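Local coordinates for DUF4276 family protein (Pyrococcus horikoshii, PDB 2P62) that is of unknown function but belongs to a Toprim-like family and builds a mixed beta sheet flanked by helices, with two copies in its assembly, at residues A[15-20]-A[233-238]; A[20-25]-A[51-56]; A[139-144]-A[159-164]; A[164-169]-A[187-192]. All coordinates share one frame; numbering follows the deposited sequence.

Overall arrangement
The four contacts illustrate how chemistry follows place in a fold. Contacts 1 and 2 are buried, have centres about 9 Å apart, share L20 and both use helix 11-23, which meets helix 233-239 in one and strand 51-55 of the sheet in the other. Contact 1 is purely apolar, whereas contact 2 adds a glutamate and a backbone carbonyl to its leucines. Contacts 3 and 4 lie in the helical region, about 19 and 21 Å from the chain centre, and meet at G164, where helix 152-162 gives way to helix 165-168. Contact 3, only partly buried, relies on a lysine; contact 4 is buried and apolar, beside the second subunit.

Contact 1: residues A[15-20]-A[233-238]; sequences SFFKVL and LPLLER
Across from L235 and L236, the helix that carries F17 and L20 has its gripped polar atom away from the contact: S15 OG is hydrogen-bonded to E209 and weakly to the carbonyl of K11. The contact itself is left to hydrocarbon. L235 CD2 sits at the edge of the F17 ring, near its plane, and touches two neighbouring ring carbons equally, F17 CE1 and CZ, each at 3.8 Å. L236 forks between two partners. Its CD2 approaches F17 CD1 obliquely at 4.2 Å, while its CD1 lies 4.1 Å from L20 CD1, the two leucine side chains crossing at about a right angle. The torsions divide the work within one turn: L235 swings CG anti to its backbone N (chi1 169°), whereas L236 keeps CG beside the N (chi1 -69°), and one methyl of each, CD2, reaches F17. F16 CD1 lies over one face of the F17 ring, nearer its periphery than its centre. The helix axes stay 12.2 Å apart and cross at -67°, a wide spacing bridged by side-chain ends rather than by close backbones. Around this buried patch, helix 220-229 supplies L223 against L20 and L227 against L236, I212 of helix 204-218 touches F16 and V19, and strand 129-136 of the sheet offers M136 to F17 and Y134 to L235.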
loop_
_atom_site.group_PDB
_atom_site.type_symbol
_atom_site.label_atom_id
_atom_site.label_comp_id
_atom_site.label_asym_id
_atom_site.label_seq_id
_atom_site.Cartn_x
_atom_site.Cartn_y
_atom_site.Cartn_z
ATOM N N SER A 15 -10.200 4.451 -0.399
ATOM C CA SER A 15 -9.706 5.611 0.346
ATOM C C SER A 15 -10.356 6.892 -0.139
ATOM O O SER A 15 -10.778 7.727 0.663
ATOM C CB SER A 15 -8.188 5.754 0.208
ATOM O OG SER A 15 -7.513 4.733 0.903
ATOM N N PHE A 16 -10.419 7.037 -1.460
ATOM C CA PHE A 16 -11.012 8.214 -2.075
ATOM C C PHE A 16 -12.428 8.427 -1.531
ATOM O O PHE A 16 -12.748 9.504 -1.041
ATOM C CB PHE A 16 -11.028 8.057 -3.607
ATOM C CG PHE A 16 -11.635 9.226 -4.336
ATOM C CD1 PHE A 16 -12.970 9.202 -4.730
ATOM C CD2 PHE A 16 -10.880 10.359 -4.616
ATOM C CE1 PHE A 16 -13.546 10.295 -5.395
ATOM C CE2 PHE A 16 -11.446 11.456 -5.279
ATOM C CZ PHE A 16 -12.783 11.421 -5.667
ATOM N N PHE A 17 -13.265 7.397 -1.580
ATOM C CA PHE A 17 -14.627 7.538 -1.082
ATOM C C PHE A 17 -14.697 7.715 0.432
ATOM O O PHE A 17 -15.516 8.488 0.937
ATOM C CB PHE A 17 -15.481 6.343 -1.509
ATOM C CG PHE A 17 -16.065 6.484 -2.887
ATOM C CD1 PHE A 17 -17.185 7.287 -3.102
ATOM C CD2 PHE A 17 -15.468 5.858 -3.979
ATOM C CE1 PHE A 17 -17.700 7.475 -4.390
ATOM C CE2 PHE A 17 -15.973 6.039 -5.268
ATOM C CZ PHE A 17 -17.094 6.853 -5.475
ATOM N N LYS A 18 -13.830 7.006 1.151
ATOM C CA LYS A 18 -13.793 7.067 2.606
ATOM C C LYS A 18 -13.435 8.467 3.122
ATOM O O LYS A 18 -14.067 8.974 4.049
ATOM C CB LYS A 18 -12.801 6.016 3.138
ATOM C CG LYS A 18 -12.841 5.777 4.648
ATOM C CD LYS A 18 -11.701 6.478 5.372
ATOM C CE LYS A 18 -10.398 5.725 5.214
ATOM N NZ LYS A 18 -10.515 4.394 5.823
ATOM N N VAL A 19 -12.442 9.114 2.524
ATOM C CA VAL A 19 -12.092 10.440 3.020
ATOM C C VAL A 19 -13.221 11.446 2.752
ATOM O O VAL A 19 -13.499 12.309 3.582
ATOM C CB VAL A 19 -10.730 10.946 2.438
ATOM C CG1 VAL A 19 -10.800 11.082 0.918
ATOM C CG2 VAL A 19 -10.353 12.269 3.094
ATOM N N LEU A 20 -13.890 11.331 1.612
ATOM C CA LEU A 20 -14.987 12.246 1.333
ATOM C C LEU A 20 -16.169 11.972 2.258
ATOM O O LEU A 20 -16.741 12.897 2.828
ATOM C CB LEU A 20 -15.454 12.108 -0.111
ATOM C CG LEU A 20 -14.465 12.521 -1.200
ATOM C CD1 LEU A 20 -14.975 11.975 -2.517
ATOM C CD2 LEU A 20 -14.290 14.043 -1.247
ATOM N N LEU A 233 -20.713 14.946 -7.222
ATOM C CA LEU A 233 -21.649 15.421 -6.207
ATOM C C LEU A 233 -22.979 14.664 -6.162
ATOM O O LEU A 233 -23.405 14.203 -5.103
ATOM C CB LEU A 233 -21.896 16.914 -6.404
ATOM C CG LEU A 233 -21.631 17.813 -5.197
ATOM C CD1 LEU A 233 -20.379 17.365 -4.439
ATOM C CD2 LEU A 233 -21.493 19.244 -5.685
ATOM N N PRO A 234 -23.655 14.531 -7.309
ATOM C CA PRO A 234 -24.934 13.814 -7.322
ATOM C C PRO A 234 -24.840 12.369 -6.831
ATOM O O PRO A 234 -25.780 11.852 -6.234
ATOM C CB PRO A 234 -25.396 13.945 -8.782
ATOM C CG PRO A 234 -24.120 14.188 -9.539
ATOM C CD PRO A 234 -23.345 15.090 -8.632
ATOM N N LEU A 235 -23.703 11.725 -7.070
ATOM C CA LEU A 235 -23.496 10.346 -6.620
ATOM C C LEU A 235 -23.312 10.319 -5.093
ATOM O O LEU A 235 -23.903 9.497 -4.386
ATOM C CB LEU A 235 -22.245 9.750 -7.280
ATOM C CG LEU A 235 -21.774 8.404 -6.703
ATOM C CD1 LEU A 235 -22.690 7.285 -7.205
ATOM C CD2 LEU A 235 -20.337 8.127 -7.110
ATOM N N LEU A 236 -22.469 11.217 -4.596
ATOM C CA LEU A 236 -22.206 11.302 -3.170
ATOM C C LEU A 236 -23.472 11.667 -2.416
ATOM O O LEU A 236 -23.783 11.075 -1.380
ATOM C CB LEU A 236 -21.122 12.348 -2.896
ATOM C CG LEU A 236 -19.727 11.954 -3.397
ATOM C CD1 LEU A 236 -18.815 13.170 -3.510
ATOM C CD2 LEU A 236 -19.160 10.915 -2.446
ATOM N N GLU A 237 -24.210 12.635 -2.943
ATOM C CA GLU A 237 -25.431 13.079 -2.284
ATOM C C GLU A 237 -26.502 11.993 -2.267
ATOM O O GLU A 237 -27.417 12.038 -1.455
ATOM C CB GLU A 237 -25.948 14.364 -2.944
ATOM C CG GLU A 237 -24.910 15.485 -2.938
ATOM C CD GLU A 237 -25.434 16.796 -3.492
ATOM O OE1 GLU A 237 -26.224 16.765 -4.463
ATOM O OE2 GLU A 237 -25.043 17.860 -2.968
ATOM N N ARG A 238 -26.364 11.009 -3.151
ATOM C CA ARG A 238 -27.304 9.899 -3.217
ATOM C C ARG A 238 -26.924 8.875 -2.145
ATOM O O ARG A 238 -27.779 8.396 -1.389
ATOM C CB ARG A 238 -27.254 9.249 -4.600
ATOM C CG ARG A 238 -28.608 8.835 -5.130
ATOM C CD ARG A 238 -29.539 10.033 -5.139
ATOM N NE ARG A 238 -30.878 9.712 -5.620
ATOM C CZ ARG A 238 -31.188 9.504 -6.895
ATOM N NH1 ARG A 238 -32.440 9.222 -7.225
ATOM N NH2 ARG A 238 -30.252 9.585 -7.836
#

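Contact 2: residues A[20-25]-A[51-56]; sequences LLEKLY and LVLEKD
L53 divides its two methyl groups between neighbouring residues of helix 11-23, one apolar and one charged. Its CG lies beside its backbone N (chi1 -55°), which helps present both methyls to the helix. CD1 nestles against L21, 3.8 Å from L21 CB and 3.9 Å from L21 CD1, touching both root and branch of that leucine. CD2 instead meets the carboxylate of E22, 3.3 Å from E22 OE1. The side chains of L21 and E22 both run roughly perpendicular to that of L53. E22 reaches the strand by its length: CG stands beside the backbone N (chi1 -72°) and the rest of the chain is extended. The buried carboxylate is held mainly by a salt bridge from OE1 to R28, with K23 a longer-range second partner, its NZ 3.6 Å from E22 OE2. Strand 51-55 runs antiparallel to strands 58-63 and 28-29, its neighbours on either side, and the helix packs over this part of the mixed sheet, with L21 also resting on L60 and I62. At the strand's end K55 is extended until its last torsion, chi4 55°, turns NZ aside, where it makes a long salt bridge with D56. Its methylenes, rather than the ammonium, lie closest to the Y25 carbonyl, with CD 3.0 Å from Y25 O. The Y25 ring leads away from the strand, to L233 and L236 of helix 233-239.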
loop_
_atom_site.group_PDB
_atom_site.type_symbol
_atom_site.label_atom_id
_atom_site.label_comp_id
_atom_site.label_asym_id
_atom_site.label_seq_id
_atom_site.Cartn_x
_atom_site.Cartn_y
_atom_site.Cartn_z
ATOM N N LEU A 20 -13.890 11.331 1.612
ATOM C CA LEU A 20 -14.987 12.246 1.333
ATOM C C LEU A 20 -16.169 11.972 2.258
ATOM O O LEU A 20 -16.741 12.897 2.828
ATOM C CB LEU A 20 -15.454 12.108 -0.111
ATOM C CG LEU A 20 -14.465 12.521 -1.200
ATOM C CD1 LEU A 20 -14.975 11.975 -2.517
ATOM C CD2 LEU A 20 -14.290 14.043 -1.247
ATOM N N LEU A 21 -16.534 10.702 2.406
ATOM C CA LEU A 21 -17.667 10.320 3.246
ATOM C C LEU A 21 -17.464 10.639 4.728
ATOM O O LEU A 21 -18.423 10.931 5.434
ATOM C CB LEU A 21 -17.978 8.829 3.068
ATOM C CG LEU A 21 -18.493 8.377 1.695
ATOM C CD1 LEU A 21 -18.681 6.866 1.675
ATOM C CD2 LEU A 21 -19.810 9.085 1.392
ATOM N N GLU A 22 -16.217 10.583 5.192
ATOM C CA GLU A 22 -15.901 10.882 6.587
ATOM C C GLU A 22 -15.675 12.378 6.806
ATOM O O GLU A 22 -16.437 13.039 7.514
ATOM C CB GLU A 22 -14.643 10.118 7.040
ATOM C CG GLU A 22 -14.851 8.609 7.211
ATOM C CD GLU A 22 -13.624 7.853 7.745
ATOM O OE1 GLU A 22 -13.756 6.642 8.014
ATOM O OE2 GLU A 22 -12.536 8.447 7.898
ATOM N N LYS A 23 -14.638 12.904 6.164
ATOM C CA LYS A 23 -14.255 14.299 6.315
ATOM C C LYS A 23 -15.170 15.341 5.696
ATOM O O LYS A 23 -15.127 16.509 6.076
ATOM C CB LYS A 23 -12.825 14.484 5.801
ATOM C CG LYS A 23 -11.796 13.605 6.520
ATOM C CD LYS A 23 -11.745 13.890 8.027
ATOM C CE LYS A 23 -10.670 13.060 8.747
ATOM N NZ LYS A 23 -10.972 11.606 8.762
ATOM N N LEU A 24 -16.006 14.927 4.756
ATOM C CA LEU A 24 -16.911 15.870 4.117
ATOM C C LEU A 24 -18.373 15.672 4.533
ATOM O O LEU A 24 -19.111 16.644 4.663
ATOM C CB LEU A 24 -16.782 15.754 2.604
ATOM C CG LEU A 24 -17.351 16.923 1.805
ATOM C CD1 LEU A 24 -16.528 18.188 2.066
ATOM C CD2 LEU A 24 -17.321 16.573 0.337
ATOM N N TYR A 25 -18.800 14.429 4.749
ATOM C CA TYR A 25 -20.191 14.194 5.139
ATOM C C TYR A 25 -20.439 13.744 6.571
ATOM O O TYR A 25 -21.551 13.364 6.900
ATOM C CB TYR A 25 -20.880 13.217 4.168
ATOM C CG TYR A 25 -20.968 13.749 2.761
ATOM C CD1 TYR A 25 -19.981 13.459 1.833
ATOM C CD2 TYR A 25 -21.997 14.609 2.382
ATOM C CE1 TYR A 25 -20.006 14.012 0.561
ATOM C CE2 TYR A 25 -22.033 15.174 1.104
ATOM C CZ TYR A 25 -21.029 14.870 0.202
ATOM O OH TYR A 25 -21.025 15.423 -1.059
ATOM N N LEU A 51 -15.177 -2.157 4.996
ATOM C CA LEU A 51 -15.171 -0.909 5.730
ATOM C C LEU A 51 -16.620 -0.493 5.983
ATOM O O LEU A 51 -17.438 -0.450 5.059
ATOM C CB LEU A 51 -14.438 0.152 4.919
ATOM C CG LEU A 51 -14.419 1.573 5.460
ATOM C CD1 LEU A 51 -13.653 1.654 6.779
ATOM C CD2 LEU A 51 -13.787 2.462 4.397
ATOM N N VAL A 52 -16.937 -0.211 7.244
ATOM C CA VAL A 52 -18.282 0.202 7.624
ATOM C C VAL A 52 -18.283 1.630 8.156
ATOM O O VAL A 52 -17.700 1.918 9.198
ATOM C CB VAL A 52 -18.876 -0.719 8.708
ATOM C CG1 VAL A 52 -20.301 -0.279 9.041
ATOM C CG2 VAL A 52 -18.879 -2.152 8.232
ATOM N N LEU A 53 -18.938 2.521 7.420
ATOM C CA LEU A 53 -19.034 3.917 7.805
ATOM C C LEU A 53 -20.478 4.178 8.210
ATOM O O LEU A 53 -21.405 3.728 7.533
ATOM C CB LEU A 53 -18.648 4.821 6.631
ATOM C CG LEU A 53 -17.281 4.592 5.986
ATOM C CD1 LEU A 53 -17.017 5.704 4.969
ATOM C CD2 LEU A 53 -16.180 4.579 7.054
ATOM N N GLU A 54 -20.671 4.901 9.311
ATOM C CA GLU A 54 -22.019 5.193 9.791
ATOM C C GLU A 54 -22.265 6.643 10.186
ATOM O O GLU A 54 -21.342 7.358 10.575
ATOM C CB GLU A 54 -22.350 4.298 10.986
ATOM C CG GLU A 54 -22.340 2.821 10.664
ATOM C CD GLU A 54 -22.639 1.957 11.873
ATOM O OE1 GLU A 54 -22.738 0.725 11.711
ATOM O OE2 GLU A 54 -22.774 2.512 12.980
ATOM N N LYS A 55 -23.528 7.054 10.082
ATOM C CA LYS A 55 -23.980 8.395 10.437
ATOM C C LYS A 55 -25.502 8.382 10.516
ATOM O O LYS A 55 -26.177 7.911 9.600
ATOM C CB LYS A 55 -23.531 9.414 9.397
ATOM C CG LYS A 55 -23.949 10.842 9.694
ATOM C CD LYS A 55 -23.521 11.744 8.552
ATOM C CE LYS A 55 -24.076 13.145 8.694
ATOM N NZ LYS A 55 -23.707 13.728 9.999
ATOM N N ASP A 56 -26.034 8.901 11.619
ATOM C CA ASP A 56 -27.473 8.939 11.840
ATOM C C ASP A 56 -28.013 7.515 11.684
ATOM O O ASP A 56 -27.583 6.617 12.407
ATOM C CB ASP A 56 -28.160 9.892 10.848
ATOM C CG ASP A 56 -27.704 11.344 11.003
ATOM O OD1 ASP A 56 -27.781 11.880 12.130
ATOM O OD2 ASP A 56 -27.270 11.952 9.992
#

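Contact 3: residues A[139-144]-A[159-164]; sequences LTLNEP and LAKLDG
K161 reaches out from helix 152-162 as a fully extended chain and meets three consecutive residues of the loop, L141, N142 and E143. Its one hydrogen bond across the contact runs from K161 NZ to N142 O at 2.9 Å. The ammonium approaches steeply, with a C=O...N angle of 106°, and stands 52° above the carbonyl plane rather than on a lone pair. N142 is the centre of an inverse gamma turn, closed by a weak bond from E143 N to L141 O. The ionic pairing is looser: E143, bent at chi2 (-68°), comes from the opposite direction, and its OE1 stays 3.8 Å from K161 NZ, a long salt bridge. That same oxygen lies beside the methylenes, 3.4 Å from both K161 CD and K161 CE. Between the two segments, apolar packing is confined to L141, whose CD2 is 4.0 Å from K161 CD. Further along the chain, the helix ends in a Schellman motif at G164, and L166 of the next helix touches both E143 and K161. One lysine therefore serves twice, its hydrocarbon arm packing against leucine and its charged end holding the loop chiefly through a main-chain carbonyl, with the carboxylate probably adding a weaker attraction at long range.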
loop_
_atom_site.group_PDB
_atom_site.type_symbol
_atom_site.label_atom_id
_atom_site.label_comp_id
_atom_site.label_asym_id
_atom_site.label_seq_id
_atom_site.Cartn_x
_atom_site.Cartn_y
_atom_site.Cartn_z
ATOM N N LEU A 139 -14.415 12.774 -17.517
ATOM C CA LEU A 139 -14.050 14.177 -17.688
ATOM C C LEU A 139 -12.941 14.279 -18.715
ATOM O O LEU A 139 -12.523 13.273 -19.282
ATOM C CB LEU A 139 -13.608 14.810 -16.349
ATOM C CG LEU A 139 -12.394 14.364 -15.502
ATOM C CD1 LEU A 139 -12.419 12.853 -15.308
ATOM C CD2 LEU A 139 -11.094 14.791 -16.152
ATOM N N THR A 140 -12.492 15.498 -18.986
ATOM C CA THR A 140 -11.408 15.702 -19.937
ATOM C C THR A 140 -10.317 16.475 -19.227
ATOM O O THR A 140 -10.523 17.603 -18.785
ATOM C CB THR A 140 -11.867 16.490 -21.175
ATOM O OG1 THR A 140 -12.866 15.737 -21.879
ATOM C CG2 THR A 140 -10.686 16.739 -22.113
ATOM N N LEU A 141 -9.168 15.834 -19.083
ATOM C CA LEU A 141 -8.025 16.438 -18.420
ATOM C C LEU A 141 -7.182 17.021 -19.540
ATOM O O LEU A 141 -6.534 16.292 -20.288
ATOM C CB LEU A 141 -7.264 15.355 -17.653
ATOM C CG LEU A 141 -6.120 15.672 -16.692
ATOM C CD1 LEU A 141 -4.845 15.737 -17.463
ATOM C CD2 LEU A 141 -6.395 16.954 -15.915
ATOM N N ASN A 142 -7.197 18.336 -19.678
ATOM C CA ASN A 142 -6.446 18.944 -20.761
ATOM C C ASN A 142 -4.978 19.216 -20.479
ATOM O O ASN A 142 -4.586 20.353 -20.227
ATOM C CB ASN A 142 -7.152 20.218 -21.219
ATOM C CG ASN A 142 -8.392 19.920 -22.042
ATOM O OD1 ASN A 142 -8.300 19.308 -23.112
ATOM N ND2 ASN A 142 -9.558 20.336 -21.547
ATOM N N GLU A 143 -4.171 18.155 -20.531
ATOM C CA GLU A 143 -2.726 18.245 -20.311
ATOM C C GLU A 143 -2.009 17.597 -21.508
ATOM O O GLU A 143 -2.149 16.400 -21.761
ATOM C CB GLU A 143 -2.343 17.552 -18.995
ATOM C CG GLU A 143 -2.881 18.257 -17.743
ATOM C CD GLU A 143 -2.224 19.612 -17.496
ATOM O OE1 GLU A 143 -2.742 20.393 -16.660
ATOM O OE2 GLU A 143 -1.182 19.889 -18.135
ATOM N N PRO A 144 -1.231 18.390 -22.261
ATOM C CA PRO A 144 -0.505 17.893 -23.439
ATOM C C PRO A 144 0.395 16.679 -23.225
ATOM O O PRO A 144 0.689 15.939 -24.169
ATOM C CB PRO A 144 0.270 19.122 -23.919
ATOM C CG PRO A 144 0.484 19.915 -22.657
ATOM C CD PRO A 144 -0.852 19.781 -21.955
ATOM N N LEU A 159 -8.032 17.284 -10.062
ATOM C CA LEU A 159 -8.044 17.985 -8.791
ATOM C C LEU A 159 -6.670 18.640 -8.613
ATOM O O LEU A 159 -6.573 19.777 -8.155
ATOM C CB LEU A 159 -8.314 17.005 -7.643
ATOM C CG LEU A 159 -8.281 17.589 -6.222
ATOM C CD1 LEU A 159 -9.317 18.686 -6.085
ATOM C CD2 LEU A 159 -8.540 16.487 -5.209
ATOM N N ALA A 160 -5.614 17.921 -8.989
ATOM C CA ALA A 160 -4.256 18.446 -8.877
ATOM C C ALA A 160 -4.137 19.693 -9.743
ATOM O O ALA A 160 -3.512 20.681 -9.354
ATOM C CB ALA A 160 -3.236 17.392 -9.317
ATOM N N LYS A 161 -4.743 19.638 -10.921
ATOM C CA LYS A 161 -4.730 20.769 -11.836
ATOM C C LYS A 161 -5.383 21.991 -11.183
ATOM O O LYS A 161 -4.763 23.045 -11.071
ATOM C CB LYS A 161 -5.468 20.402 -13.127
ATOM C CG LYS A 161 -5.421 21.474 -14.205
ATOM C CD LYS A 161 -5.940 20.917 -15.520
ATOM C CE LYS A 161 -5.817 21.918 -16.652
ATOM N NZ LYS A 161 -6.202 21.302 -17.952
ATOM N N LEU A 162 -6.627 21.849 -10.741
ATOM C CA LEU A 162 -7.326 22.965 -10.108
ATOM C C LEU A 162 -6.532 23.550 -8.958
ATOM O O LEU A 162 -6.580 24.757 -8.705
ATOM C CB LEU A 162 -8.689 22.520 -9.587
ATOM C CG LEU A 162 -9.638 21.916 -10.628
ATOM C CD1 LEU A 162 -11.029 21.761 -10.005
ATOM C CD2 LEU A 162 -9.703 22.809 -11.851
ATOM N N ASP A 163 -5.797 22.683 -8.269
ATOM C CA ASP A 163 -4.983 23.074 -7.125
ATOM C C ASP A 163 -3.701 23.777 -7.592
ATOM O O ASP A 163 -2.905 24.242 -6.777
ATOM C CB ASP A 163 -4.639 21.825 -6.309
ATOM C CG ASP A 163 -4.207 22.142 -4.888
ATOM O OD1 ASP A 163 -3.697 21.229 -4.225
ATOM O OD2 ASP A 163 -4.380 23.284 -4.421
ATOM N N GLY A 164 -3.504 23.847 -8.906
ATOM C CA GLY A 164 -2.321 24.495 -9.446
ATOM C C GLY A 164 -1.042 23.670 -9.394
ATOM O O GLY A 164 0.037 24.169 -9.732
#

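Contact 4: residues A[164-169]-A[187-192]; sequences GILEKY and KDVMHI
Helix 165-168, a short helix that starts straight after the Schellman motif and N-cap at G164, and the residue that follows it, Y169, pack against helix 186-196 in the helical region of this protein, L166 on V189 and Y169 on I192. V189 and I192 lie about a turn apart on their helix, while Y169 comes just after the end of its short one. At the first point, L166 CD2 and V189 CG1 meet at 3.6 Å, their side chains nearly perpendicular; V189 carries CG1 anti to its backbone N (chi1 178°). At the second, I192 CG2 lies 3.9 Å from Y169 CD2, approaching the ring obliquely, the two side chains running alongside in opposite senses. M173 of helix 171-180 touches both L166 and I192 and so joins the two points, while A160 of helix 152-162 also touches L166. The second subunit comes close too: H191 meets H191 of that subunit with ring planes at about 40°, and Y169 packs on its D179. Within its own chain H191 ND1 makes a weak hydrogen bond to K187 O. The Y169 ring is also bordered by the helix just before it, for I165 O lies in the ring plane at the edge, 3.4 Å from Y169 CD1.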
loop_
_atom_site.group_PDB
_atom_site.type_symbol
_atom_site.label_atom_id
_atom_site.label_comp_id
_atom_site.label_asym_id
_atom_site.label_seq_id
_atom_site.Cartn_x
_atom_site.Cartn_y
_atom_site.Cartn_z
ATOM N N GLY A 164 -3.504 23.847 -8.906
ATOM C CA GLY A 164 -2.321 24.495 -9.446
ATOM C C GLY A 164 -1.042 23.670 -9.394
ATOM O O GLY A 164 0.037 24.169 -9.732
ATOM N N ILE A 165 -1.152 22.409 -8.981
ATOM C CA ILE A 165 0.011 21.525 -8.879
ATOM C C ILE A 165 0.632 21.218 -10.247
ATOM O O ILE A 165 1.836 21.392 -10.440
ATOM C CB ILE A 165 -0.346 20.157 -8.211
ATOM C CG1 ILE A 165 -0.989 20.367 -6.831
ATOM C CG2 ILE A 165 0.909 19.305 -8.081
ATOM C CD1 ILE A 165 -0.082 20.984 -5.792
ATOM N N LEU A 166 -0.187 20.758 -11.191
ATOM C CA LEU A 166 0.305 20.397 -12.520
ATOM C C LEU A 166 0.928 21.578 -13.250
ATOM O O LEU A 166 1.710 21.403 -14.184
ATOM C CB LEU A 166 -0.828 19.805 -13.361
ATOM C CG LEU A 166 -1.548 18.592 -12.765
ATOM C CD1 LEU A 166 -2.459 17.957 -13.821
ATOM C CD2 LEU A 166 -0.518 17.593 -12.267
ATOM N N GLU A 167 0.556 22.775 -12.817
ATOM C CA GLU A 167 1.071 24.012 -13.379
ATOM C C GLU A 167 2.463 24.234 -12.790
ATOM O O GLU A 167 3.427 24.466 -13.518
ATOM C CB GLU A 167 0.145 25.168 -13.002
ATOM C CG GLU A 167 0.667 26.541 -13.374
ATOM C CD GLU A 167 1.115 26.607 -14.820
ATOM O OE1 GLU A 167 0.347 26.149 -15.703
ATOM O OE2 GLU A 167 2.234 27.119 -15.074
ATOM N N LYS A 168 2.552 24.153 -11.463
ATOM C CA LYS A 168 3.814 24.324 -10.752
ATOM C C LYS A 168 4.862 23.385 -11.329
ATOM O O LYS A 168 6.064 23.616 -11.205
ATOM C CB LYS A 168 3.628 24.020 -9.265
ATOM C CG LYS A 168 4.905 24.110 -8.441
ATOM C CD LYS A 168 4.622 23.853 -6.963
ATOM C CE LYS A 168 5.889 23.942 -6.119
ATOM N NZ LYS A 168 5.607 23.700 -4.677
ATOM N N TYR A 169 4.400 22.309 -11.949
ATOM C CA TYR A 169 5.317 21.360 -12.545
ATOM C C TYR A 169 5.288 21.519 -14.060
ATOM O O TYR A 169 5.767 22.524 -14.580
ATOM C CB TYR A 169 4.979 19.925 -12.085
ATOM C CG TYR A 169 5.488 19.648 -10.674
ATOM C CD1 TYR A 169 4.929 20.301 -9.570
ATOM C CD2 TYR A 169 6.638 18.879 -10.462
ATOM C CE1 TYR A 169 5.515 20.219 -8.297
ATOM C CE2 TYR A 169 7.235 18.787 -9.192
ATOM C CZ TYR A 169 6.673 19.468 -8.115
ATOM O OH TYR A 169 7.303 19.471 -6.883
ATOM N N LYS A 187 -1.936 7.629 -13.919
ATOM C CA LYS A 187 -1.282 7.011 -12.769
ATOM C C LYS A 187 0.160 7.497 -12.645
ATOM O O LYS A 187 0.720 7.518 -11.553
ATOM C CB LYS A 187 -1.307 5.484 -12.867
ATOM C CG LYS A 187 -2.666 4.849 -12.575
ATOM C CD LYS A 187 -2.620 3.350 -12.843
ATOM C CE LYS A 187 -4.014 2.724 -12.927
ATOM N NZ LYS A 187 -4.683 2.578 -11.602
ATOM N N ASP A 188 0.772 7.881 -13.760
ATOM C CA ASP A 188 2.135 8.396 -13.698
ATOM C C ASP A 188 2.082 9.739 -12.956
ATOM O O ASP A 188 2.916 10.020 -12.095
ATOM C CB ASP A 188 2.706 8.605 -15.109
ATOM C CG ASP A 188 3.204 7.310 -15.758
ATOM O OD1 ASP A 188 3.372 7.306 -17.000
ATOM O OD2 ASP A 188 3.443 6.309 -15.041
ATOM N N VAL A 189 1.087 10.560 -13.286
ATOM C CA VAL A 189 0.934 11.873 -12.665
ATOM C C VAL A 189 0.752 11.735 -11.159
ATOM O O VAL A 189 1.159 12.597 -10.373
ATOM C CB VAL A 189 -0.292 12.636 -13.248
ATOM C CG1 VAL A 189 -0.452 13.983 -12.548
ATOM C CG2 VAL A 189 -0.119 12.848 -14.749
ATOM N N MET A 190 0.132 10.639 -10.758
ATOM C CA MET A 190 -0.107 10.410 -9.351
ATOM C C MET A 190 1.230 10.343 -8.612
ATOM O O MET A 190 1.341 10.779 -7.472
ATOM C CB MET A 190 -0.899 9.120 -9.185
ATOM C CG MET A 190 -2.141 9.269 -8.338
ATOM S SD MET A 190 -3.486 10.259 -8.971
ATOM C CE MET A 190 -3.016 11.825 -8.604
ATOM N N HIS A 191 2.252 9.812 -9.271
ATOM C CA HIS A 191 3.559 9.727 -8.646
ATOM C C HIS A 191 4.261 11.073 -8.603
ATOM O O HIS A 191 5.096 11.307 -7.731
ATOM C CB HIS A 191 4.423 8.690 -9.354
ATOM C CG HIS A 191 4.023 7.286 -9.044
ATOM N ND1 HIS A 191 3.261 6.520 -9.900
ATOM C CD2 HIS A 191 4.213 6.534 -7.934
ATOM C CE1 HIS A 191 2.997 5.359 -9.331
ATOM N NE2 HIS A 191 3.563 5.341 -8.136
ATOM N N ILE A 192 3.927 11.958 -9.537
ATOM C CA ILE A 192 4.520 13.284 -9.546
ATOM C C ILE A 192 3.894 14.014 -8.374
ATOM O O ILE A 192 4.555 14.802 -7.693
ATOM C CB ILE A 192 4.194 14.039 -10.842
ATOM C CG1 ILE A 192 4.845 13.324 -12.021
ATOM C CG2 ILE A 192 4.659 15.492 -10.735
ATOM C CD1 ILE A 192 4.618 14.002 -13.333
#